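Local atomic coordinates of purine nucleoside phosphorylase (Thermus thermophilus, PDB entry 6TK9), a protein that probably catalyses the reversible phosphorolysis of purine nucleosides such as inosine and guanosine, giving the free base and ribose 1-phosphate. Residues A[126-131]-A[228-233]; A[52-57]-A[85-90]; A[98-103]-A[220-225]. One frame throughout, in Å; residues are numbered along the deposited sequence.

Interaction 1: A[126-131]-A[228-233]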
loop_
_atom_site.group_PDB
_atom_site.type_symbol
_atom_site.label_atom_id
_atom_site.label_comp_id
_atom_site.label_asym_id
_atom_site.label_seq_id
_atom_site.Cartn_x
_atom_site.Cartn_y
_atom_site.Cartn_z
ATOM N N MET A 126 -13.541 10.174 19.111
ATOM C CA MET A 126 -13.509 9.043 18.155
ATOM C C MET A 126 -14.074 7.834 18.878
ATOM O O MET A 126 -13.480 7.431 19.877
ATOM C CB MET A 126 -12.099 8.719 17.639
ATOM C CG MET A 126 -12.090 7.643 16.546
ATOM S SD MET A 126 -10.435 6.965 16.175
ATOM C CE MET A 126 -10.379 5.555 17.274
ATOM N N LEU A 127 -15.204 7.339 18.392
ATOM C CA LEU A 127 -15.729 5.999 18.718
ATOM C C LEU A 127 -14.783 4.960 18.112
ATOM O O LEU A 127 -14.416 5.110 16.941
ATOM C CB LEU A 127 -17.129 5.901 18.115
ATOM C CG LEU A 127 -17.825 4.554 18.243
ATOM C CD1 LEU A 127 -18.057 4.217 19.701
ATOM C CD2 LEU A 127 -19.137 4.563 17.472
ATOM N N HIS A 128 -14.389 3.954 18.883
ATOM C CA HIS A 128 -13.546 2.830 18.406
ATOM C C HIS A 128 -14.437 1.863 17.624
ATOM O O HIS A 128 -15.450 1.413 18.197
ATOM C CB HIS A 128 -12.875 2.121 19.582
ATOM C CG HIS A 128 -11.819 2.916 20.270
ATOM N ND1 HIS A 128 -10.861 2.317 21.052
ATOM C CD2 HIS A 128 -11.570 4.249 20.297
ATOM C CE1 HIS A 128 -10.060 3.251 21.537
ATOM N NE2 HIS A 128 -10.470 4.451 21.083
ATOM N N LEU A 129 -14.068 1.555 16.379
ATOM C CA LEU A 129 -14.722 0.512 15.552
ATOM C C LEU A 129 -13.903 -0.769 15.560
ATOM O O LEU A 129 -14.509 -1.818 15.442
ATOM C CB LEU A 129 -14.865 1.036 14.130
ATOM C CG LEU A 129 -15.819 2.211 14.005
ATOM C CD1 LEU A 129 -16.003 2.602 12.544
ATOM C CD2 LEU A 129 -17.156 1.872 14.646
ATOM N N ASP A 130 -12.575 -0.668 15.669
ATOM C CA ASP A 130 -11.652 -1.840 15.686
ATOM C C ASP A 130 -10.278 -1.408 16.203
ATOM O O ASP A 130 -10.063 -0.192 16.427
ATOM C CB ASP A 130 -11.522 -2.443 14.287
ATOM C CG ASP A 130 -11.312 -3.937 14.257
ATOM O OD1 ASP A 130 -11.305 -4.534 15.338
ATOM O OD2 ASP A 130 -11.125 -4.478 13.141
ATOM N N TYR A 131 -9.369 -2.360 16.384
ATOM C CA TYR A 131 -8.033 -2.099 16.981
ATOM C C TYR A 131 -6.959 -2.833 16.177
ATOM O O TYR A 131 -7.207 -3.876 15.487
ATOM C CB TYR A 131 -8.004 -2.502 18.469
ATOM C CG TYR A 131 -7.953 -3.990 18.707
ATOM C CD1 TYR A 131 -6.779 -4.701 18.540
ATOM C CD2 TYR A 131 -9.089 -4.702 19.025
ATOM C CE1 TYR A 131 -6.736 -6.079 18.669
ATOM C CE2 TYR A 131 -9.053 -6.078 19.207
ATOM C CZ TYR A 131 -7.875 -6.777 19.010
ATOM O OH TYR A 131 -7.829 -8.136 19.163
ATOM N N GLY A 228 -15.261 1.770 23.207
ATOM C CA GLY A 228 -13.983 2.498 23.257
ATOM C C GLY A 228 -14.162 3.925 22.776
ATOM O O GLY A 228 -14.732 4.118 21.695
ATOM N N LEU A 229 -13.708 4.901 23.555
ATOM C CA LEU A 229 -13.760 6.319 23.165
ATOM C C LEU A 229 -12.399 6.918 23.469
ATOM O O LEU A 229 -11.843 6.657 24.552
ATOM C CB LEU A 229 -14.859 7.087 23.907
ATOM C CG LEU A 229 -16.272 6.511 23.839
ATOM C CD1 LEU A 229 -17.190 7.319 24.748
ATOM C CD2 LEU A 229 -16.818 6.490 22.413
ATOM N N SER A 230 -11.896 7.684 22.510
ATOM C CA SER A 230 -10.688 8.503 22.665
ATOM C C SER A 230 -11.094 9.954 22.422
ATOM O O SER A 230 -12.015 10.208 21.604
ATOM C CB SER A 230 -9.615 8.020 21.753
ATOM O OG SER A 230 -9.284 6.683 22.093
ATOM N N THR A 231 -10.529 10.828 23.242
ATOM C CA THR A 231 -10.396 12.270 22.991
ATOM C C THR A 231 -9.215 12.399 22.036
ATOM O O THR A 231 -8.112 11.974 22.405
ATOM C CB THR A 231 -10.198 13.038 24.303
ATOM O OG1 THR A 231 -11.394 12.930 25.089
ATOM C CG2 THR A 231 -9.837 14.483 24.038
ATOM N N ILE A 232 -9.453 12.895 20.830
ATOM C CA ILE A 232 -8.360 13.190 19.876
ATOM C C ILE A 232 -7.700 14.492 20.358
ATOM O O ILE A 232 -8.083 15.562 19.895
ATOM C CB ILE A 232 -8.902 13.245 18.441
ATOM C CG1 ILE A 232 -9.614 11.944 18.067
ATOM C CG2 ILE A 232 -7.790 13.591 17.460
ATOM C CD1 ILE A 232 -8.726 10.740 18.081
ATOM N N THR A 233 -6.766 14.371 21.300
ATOM C CA THR A 233 -6.107 15.487 22.022
ATOM C C THR A 233 -5.193 16.274 21.078
ATOM O O THR A 233 -5.007 17.488 21.300
ATOM C CB THR A 233 -5.332 14.937 23.223
ATOM O OG1 THR A 233 -4.474 13.909 22.722
ATOM C CG2 THR A 233 -6.238 14.398 24.309
#
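His128 and Ser230 meet through their polar ends: His128 NE2 lies 2.7 Å from Ser230 OG, and the hydrogen bond is nearly straight. Either atom could be the donor. With chi1 at -69°, CG of His128 stands anti to its own carbonyl carbon, and from there the imidazole lies over the backbone of Gly228. Gly228 CA sits 4.0 Å from the ring centroid in a CH-pi contact. Gly228 has no side chain, which lets the ring come this close. The two ring nitrogens are both engaged, since ND1 bonds the hydroxyl of Tyr159. Ser230 OG in turn reaches Ser111, so a polar chain passes through a buried region. An alanine in place of His128 would probably leave the hydroxyls of Ser230 and Tyr159 each short of one partner and take the ring from over Gly228.

On the other face of the sheet Leu127 crosses Leu229 obliquely, with CD1 and CD2 respectively 3.7 Å apart. On the His128 side, Met126 CB packs 4.0 Å from Ile232 CD1. The backbones are bonded in both directions between Met126 and Ser230, and His128 N donates to Gly228 O at 2.8 Å.

Helices 161-173 and 257-270 pack on the leucine face. Two antiparallel strands joined in this way, 124-133 and 225-235, belong to the central mixed sheet of the phosphorylase superfamily fold.

Interaction 2: A[52-57]-A[85-90]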
loop_
_atom_site.group_PDB
_atom_site.type_symbol
_atom_site.label_atom_id
_atom_site.label_comp_id
_atom_site.label_asym_id
_atom_site.label_seq_id
_atom_site.Cartn_x
_atom_site.Cartn_y
_atom_site.Cartn_z
ATOM N N PHE A 52 -2.962 -5.358 42.644
ATOM C CA PHE A 52 -3.334 -4.228 41.757
ATOM C C PHE A 52 -2.065 -3.457 41.418
ATOM O O PHE A 52 -1.278 -3.105 42.301
ATOM C CB PHE A 52 -4.401 -3.320 42.377
ATOM C CG PHE A 52 -5.774 -3.362 41.744
ATOM C CD1 PHE A 52 -6.608 -4.459 41.909
ATOM C CD2 PHE A 52 -6.254 -2.278 41.026
ATOM C CE1 PHE A 52 -7.877 -4.476 41.356
ATOM C CE2 PHE A 52 -7.533 -2.288 40.496
ATOM C CZ PHE A 52 -8.341 -3.385 40.666
ATOM N N PRO A 53 -1.834 -3.187 40.117
ATOM C CA PRO A 53 -0.746 -2.315 39.707
ATOM C C PRO A 53 -1.139 -0.885 40.091
ATOM O O PRO A 53 -2.301 -0.578 39.978
ATOM C CB PRO A 53 -0.687 -2.550 38.198
ATOM C CG PRO A 53 -2.126 -2.802 37.832
ATOM C CD PRO A 53 -2.651 -3.641 38.981
ATOM N N VAL A 54 -0.183 -0.082 40.556
ATOM C CA VAL A 54 -0.411 1.352 40.889
ATOM C C VAL A 54 -0.039 2.190 39.665
ATOM O O VAL A 54 0.964 1.894 39.017
ATOM C CB VAL A 54 0.357 1.815 42.146
ATOM C CG1 VAL A 54 0.119 0.872 43.312
ATOM C CG2 VAL A 54 1.847 1.994 41.890
ATOM N N SER A 55 -0.823 3.231 39.417
ATOM C CA SER A 55 -0.648 4.235 38.345
ATOM C C SER A 55 0.573 5.107 38.631
ATOM O O SER A 55 0.674 5.612 39.738
ATOM C CB SER A 55 -1.912 5.042 38.240
ATOM O OG SER A 55 -3.019 4.178 38.000
ATOM N N THR A 56 1.470 5.265 37.659
ATOM C CA THR A 56 2.627 6.188 37.765
ATOM C C THR A 56 2.520 7.268 36.688
ATOM O O THR A 56 3.268 8.256 36.777
ATOM C CB THR A 56 3.961 5.431 37.711
ATOM O OG1 THR A 56 4.188 4.972 36.381
ATOM C CG2 THR A 56 4.015 4.260 38.667
ATOM N N ALA A 57 1.611 7.122 35.722
ATOM C CA ALA A 57 1.529 8.034 34.554
ATOM C C ALA A 57 0.922 9.367 34.987
ATOM O O ALA A 57 0.065 9.397 35.864
ATOM C CB ALA A 57 0.717 7.385 33.469
ATOM N N GLU A 85 4.962 1.743 31.315
ATOM C CA GLU A 85 5.419 1.894 32.725
ATOM C C GLU A 85 6.145 0.624 33.161
ATOM O O GLU A 85 6.724 0.654 34.239
ATOM C CB GLU A 85 4.260 2.138 33.689
ATOM C CG GLU A 85 3.499 3.431 33.446
ATOM C CD GLU A 85 2.192 3.465 34.217
ATOM O OE1 GLU A 85 2.265 3.662 35.447
ATOM O OE2 GLU A 85 1.116 3.230 33.605
ATOM N N GLY A 86 6.065 -0.453 32.372
ATOM C CA GLY A 86 6.863 -1.674 32.580
ATOM C C GLY A 86 6.078 -2.772 33.256
ATOM O O GLY A 86 6.715 -3.718 33.757
ATOM N N TYR A 87 4.746 -2.666 33.265
ATOM C CA TYR A 87 3.810 -3.740 33.687
ATOM C C TYR A 87 3.639 -4.715 32.513
ATOM O O TYR A 87 3.552 -4.255 31.388
ATOM C CB TYR A 87 2.465 -3.136 34.102
ATOM C CG TYR A 87 2.525 -2.257 35.323
ATOM C CD1 TYR A 87 2.854 -2.786 36.565
ATOM C CD2 TYR A 87 2.247 -0.903 35.248
ATOM C CE1 TYR A 87 2.917 -1.991 37.698
ATOM C CE2 TYR A 87 2.316 -0.093 36.365
ATOM C CZ TYR A 87 2.650 -0.641 37.588
ATOM O OH TYR A 87 2.704 0.136 38.696
ATOM N N SER A 88 3.555 -6.016 32.754
ATOM C CA SER A 88 3.159 -6.966 31.694
ATOM C C SER A 88 1.757 -6.592 31.171
ATOM O O SER A 88 1.018 -5.835 31.875
ATOM C CB SER A 88 3.231 -8.382 32.183
ATOM O OG SER A 88 2.600 -8.533 33.440
ATOM N N ALA A 89 1.426 -7.048 29.955
ATOM C CA ALA A 89 0.084 -6.945 29.329
ATOM C C ALA A 89 -0.955 -7.559 30.274
ATOM O O ALA A 89 -2.017 -6.947 30.469
ATOM C CB ALA A 89 0.075 -7.621 27.977
ATOM N N GLU A 90 -0.621 -8.684 30.902
ATOM C CA GLU A 90 -1.451 -9.327 31.952
ATOM C C GLU A 90 -1.640 -8.399 33.178
ATOM O O GLU A 90 -2.789 -8.230 33.637
ATOM C CB GLU A 90 -0.787 -10.650 32.316
ATOM C CG GLU A 90 -1.433 -11.345 33.491
ATOM C CD GLU A 90 -0.460 -12.236 34.226
ATOM O OE1 GLU A 90 -0.738 -13.437 34.296
ATOM O OE2 GLU A 90 0.579 -11.718 34.704
#
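Tyr87, Glu85 and Thr56 carry most of this contact between two loops. The ring of Tyr87 lies against Pro53, whose CB stands over one face, toward the rim. The distance from Pro53 CB to the Tyr87 ring centroid is 3.9 Å, a CH-pi contact. At its tip, Tyr87 OH donates to Val54 O in a very short hydrogen bond of 2.5 Å. Val54 CG2 lies 3.8 Å from the same Tyr87 OH. The phenol is therefore held by a proline on its face and a carbonyl at its hydroxyl. The backbone of the same residue faces another chain: Tyr87 O bonds Arg141 of a neighbouring subunit.

Glu85 grips Thr56, further along the loop, with one carboxylate oxygen. Its OE1 accepts two hydrogen bonds from Thr56. The backbone N of Thr56 arrives on the syn side at 2.8 Å from Glu85 OE1. Thr56 OG1 arrives on the anti side, and both donors come from the same face of the carboxylate plane. The chi1 of Thr56, 72°, puts OG1 between the backbone N and the carbonyl carbon, from where it shares OE1 with its own N-H. Glu85 OE2 is taken by His82 N, so both oxygens of the carboxylate have partners.

The loop 52-57 follows strand 39-45 and precedes strand 63-66. Residues 85-88 lead into helix 89-92, with Ser88 at its N-cap. Pro53 also touches Pro95 of helix 94-102, the next helix along the chain.

Interaction 3: A[98-103]-A[220-225]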
loop_
_atom_site.group_PDB
_atom_site.type_symbol
_atom_site.label_atom_id
_atom_site.label_comp_id
_atom_site.label_asym_id
_atom_site.label_seq_id
_atom_site.Cartn_x
_atom_site.Cartn_y
_atom_site.Cartn_z
ATOM N N VAL A 98 -10.871 -7.968 37.531
ATOM C CA VAL A 98 -11.542 -7.783 38.858
ATOM C C VAL A 98 -12.864 -7.035 38.649
ATOM O O VAL A 98 -13.899 -7.460 39.203
ATOM C CB VAL A 98 -10.634 -7.041 39.860
ATOM C CG1 VAL A 98 -11.392 -6.579 41.092
ATOM C CG2 VAL A 98 -9.455 -7.902 40.265
ATOM N N GLY A 99 -12.835 -5.978 37.842
ATOM C CA GLY A 99 -14.048 -5.223 37.488
ATOM C C GLY A 99 -15.141 -6.149 36.998
ATOM O O GLY A 99 -16.311 -5.958 37.366
ATOM N N PHE A 100 -14.789 -7.103 36.145
ATOM C CA PHE A 100 -15.769 -8.023 35.516
ATOM C C PHE A 100 -16.389 -8.898 36.608
ATOM O O PHE A 100 -17.594 -9.147 36.567
ATOM C CB PHE A 100 -15.114 -8.854 34.412
ATOM C CG PHE A 100 -16.047 -9.825 33.743
ATOM C CD1 PHE A 100 -16.923 -9.402 32.755
ATOM C CD2 PHE A 100 -16.042 -11.162 34.097
ATOM C CE1 PHE A 100 -17.775 -10.298 32.127
ATOM C CE2 PHE A 100 -16.905 -12.057 33.485
ATOM C CZ PHE A 100 -17.776 -11.621 32.511
ATOM N N PHE A 101 -15.568 -9.335 37.558
ATOM C CA PHE A 101 -15.929 -10.368 38.556
ATOM C C PHE A 101 -16.636 -9.718 39.737
ATOM O O PHE A 101 -17.223 -10.479 40.515
ATOM C CB PHE A 101 -14.697 -11.160 38.985
ATOM C CG PHE A 101 -14.379 -12.288 38.045
ATOM C CD1 PHE A 101 -15.214 -13.397 37.976
ATOM C CD2 PHE A 101 -13.265 -12.232 37.218
ATOM C CE1 PHE A 101 -14.939 -14.436 37.099
ATOM C CE2 PHE A 101 -12.989 -13.271 36.343
ATOM C CZ PHE A 101 -13.826 -14.368 36.283
ATOM N N LEU A 102 -16.558 -8.386 39.847
ATOM C CA LEU A 102 -17.408 -7.543 40.735
ATOM C C LEU A 102 -18.826 -7.439 40.152
ATOM O O LEU A 102 -19.769 -7.200 40.948
ATOM C CB LEU A 102 -16.798 -6.147 40.874
ATOM C CG LEU A 102 -15.604 -6.031 41.812
ATOM C CD1 LEU A 102 -14.929 -4.677 41.664
ATOM C CD2 LEU A 102 -16.017 -6.262 43.258
ATOM N N GLY A 103 -18.970 -7.578 38.825
ATOM C CA GLY A 103 -20.274 -7.675 38.133
ATOM C C GLY A 103 -20.448 -6.665 36.996
ATOM O O GLY A 103 -21.485 -6.726 36.357
ATOM N N ARG A 220 -12.913 -9.284 26.155
ATOM C CA ARG A 220 -13.670 -10.135 25.187
ATOM C C ARG A 220 -13.404 -11.606 25.522
ATOM O O ARG A 220 -14.315 -12.445 25.339
ATOM C CB ARG A 220 -13.324 -9.792 23.736
ATOM C CG ARG A 220 -13.760 -8.398 23.317
ATOM C CD ARG A 220 -15.260 -8.201 23.219
ATOM N NE ARG A 220 -15.920 -9.227 22.437
ATOM C CZ ARG A 220 -16.889 -10.006 22.881
ATOM N NH1 ARG A 220 -17.383 -9.850 24.098
ATOM N NH2 ARG A 220 -17.365 -10.953 22.102
ATOM N N HIS A 221 -12.213 -11.909 26.035
ATOM C CA HIS A 221 -11.886 -13.232 26.635
ATOM C C HIS A 221 -12.980 -13.601 27.651
ATOM O O HIS A 221 -13.493 -14.733 27.584
ATOM C CB HIS A 221 -10.475 -13.173 27.226
ATOM C CG HIS A 221 -10.025 -14.413 27.915
ATOM N ND1 HIS A 221 -9.758 -14.445 29.275
ATOM C CD2 HIS A 221 -9.754 -15.646 27.440
ATOM C CE1 HIS A 221 -9.365 -15.661 29.614
ATOM N NE2 HIS A 221 -9.359 -16.418 28.508
ATOM N N LEU A 222 -13.382 -12.634 28.484
ATOM C CA LEU A 222 -14.320 -12.794 29.630
ATOM C C LEU A 222 -15.777 -12.813 29.172
ATOM O O LEU A 222 -16.608 -13.306 29.960
ATOM C CB LEU A 222 -14.075 -11.655 30.622
ATOM C CG LEU A 222 -12.761 -11.793 31.381
ATOM C CD1 LEU A 222 -12.412 -10.505 32.080
ATOM C CD2 LEU A 222 -12.831 -12.945 32.367
ATOM N N GLY A 223 -16.060 -12.287 27.971
ATOM C CA GLY A 223 -17.407 -12.202 27.372
ATOM C C GLY A 223 -18.104 -10.892 27.711
ATOM O O GLY A 223 -19.310 -10.791 27.459
ATOM N N ALA A 224 -17.375 -9.925 28.267
ATOM C CA ALA A 224 -17.864 -8.558 28.552
ATOM C C ALA A 224 -18.206 -7.857 27.233
ATOM O O ALA A 224 -17.632 -8.238 26.201
ATOM C CB ALA A 224 -16.803 -7.801 29.322
ATOM N N ARG A 225 -19.111 -6.880 27.261
ATOM C CA ARG A 225 -19.337 -5.943 26.137
ATOM C C ARG A 225 -18.446 -4.725 26.377
ATOM O O ARG A 225 -18.218 -4.404 27.538
ATOM C CB ARG A 225 -20.801 -5.524 26.040
ATOM C CG ARG A 225 -21.791 -6.677 25.985
ATOM C CD ARG A 225 -23.144 -6.221 26.509
ATOM N NE ARG A 225 -23.925 -5.560 25.480
ATOM C CZ ARG A 225 -24.698 -4.483 25.644
ATOM N NH1 ARG A 225 -24.777 -3.854 26.808
ATOM N NH2 ARG A 225 -25.374 -4.019 24.603
#
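Phe100 reaches from its helix onto Leu222 and Ala224, at the end of another helix. Its chi1 of 179° places CG anti to the backbone N, which sends the ring out from the helix toward Leu222. At the root, Phe100 CB touches Leu222 CD1 at 3.9 Å. CG lies about equally far from CD1 and CB of that leucine. Along one side of the ring, Phe100 CD1 meets Ala224 CB at 3.8 Å, and CE1 stays close to the same methyl. Along the other side, CD2 and CE2 both pass Leu222 CB. That carbon stands over the centre of the ring face, 3.9 Å from the centroid and only 5° off the normal, a well-centred CH-pi contact. At the tip, Phe100 CZ comes to 3.3 Å from Leu222 O.

Leu222 has a second aromatic neighbour. Its CD2 lies 4.0 Å from Phe101 CE2, and the two side chains cross at about a right angle. Phe101 continues onto Ile6 and Val10 of helix 4-14, so the apolar layer runs on past the contact. Leu222 also touches Leu148.

Beyond Leu222 the helix closes at Gly223, which has positive phi and whose N bonds weakly back to Arg220 O. The chain then enters strand 225-235. The contact thus joins helix 94-102 to a helix C-terminus closed by a Schellman motif, within an alpha/beta fold of the phosphorylase superfamily.

All three contacts lie in one phosphorylase-superfamily range. Interaction 2 comes first along the chain and closes before the other two open. Interactions 1 and 3 alternate their segments, and helix 213-222 of interaction 3 leads directly into strand 225-235 of interaction 1. Their centres are about 20 Å apart. Interactions 2 and 3 have centres about 19 Å apart but touch, with Phe52 CE1 packing 3.9 Å from Val98 CG2. Interactions 1 and 2 lie on opposite sides of the chain's centre and do not touch. Interaction 1 lies in the central sheet. Interaction 3 packs helix 94-102 against the helix end that feeds strand 225-235. Interaction 2 joins two loops near another subunit.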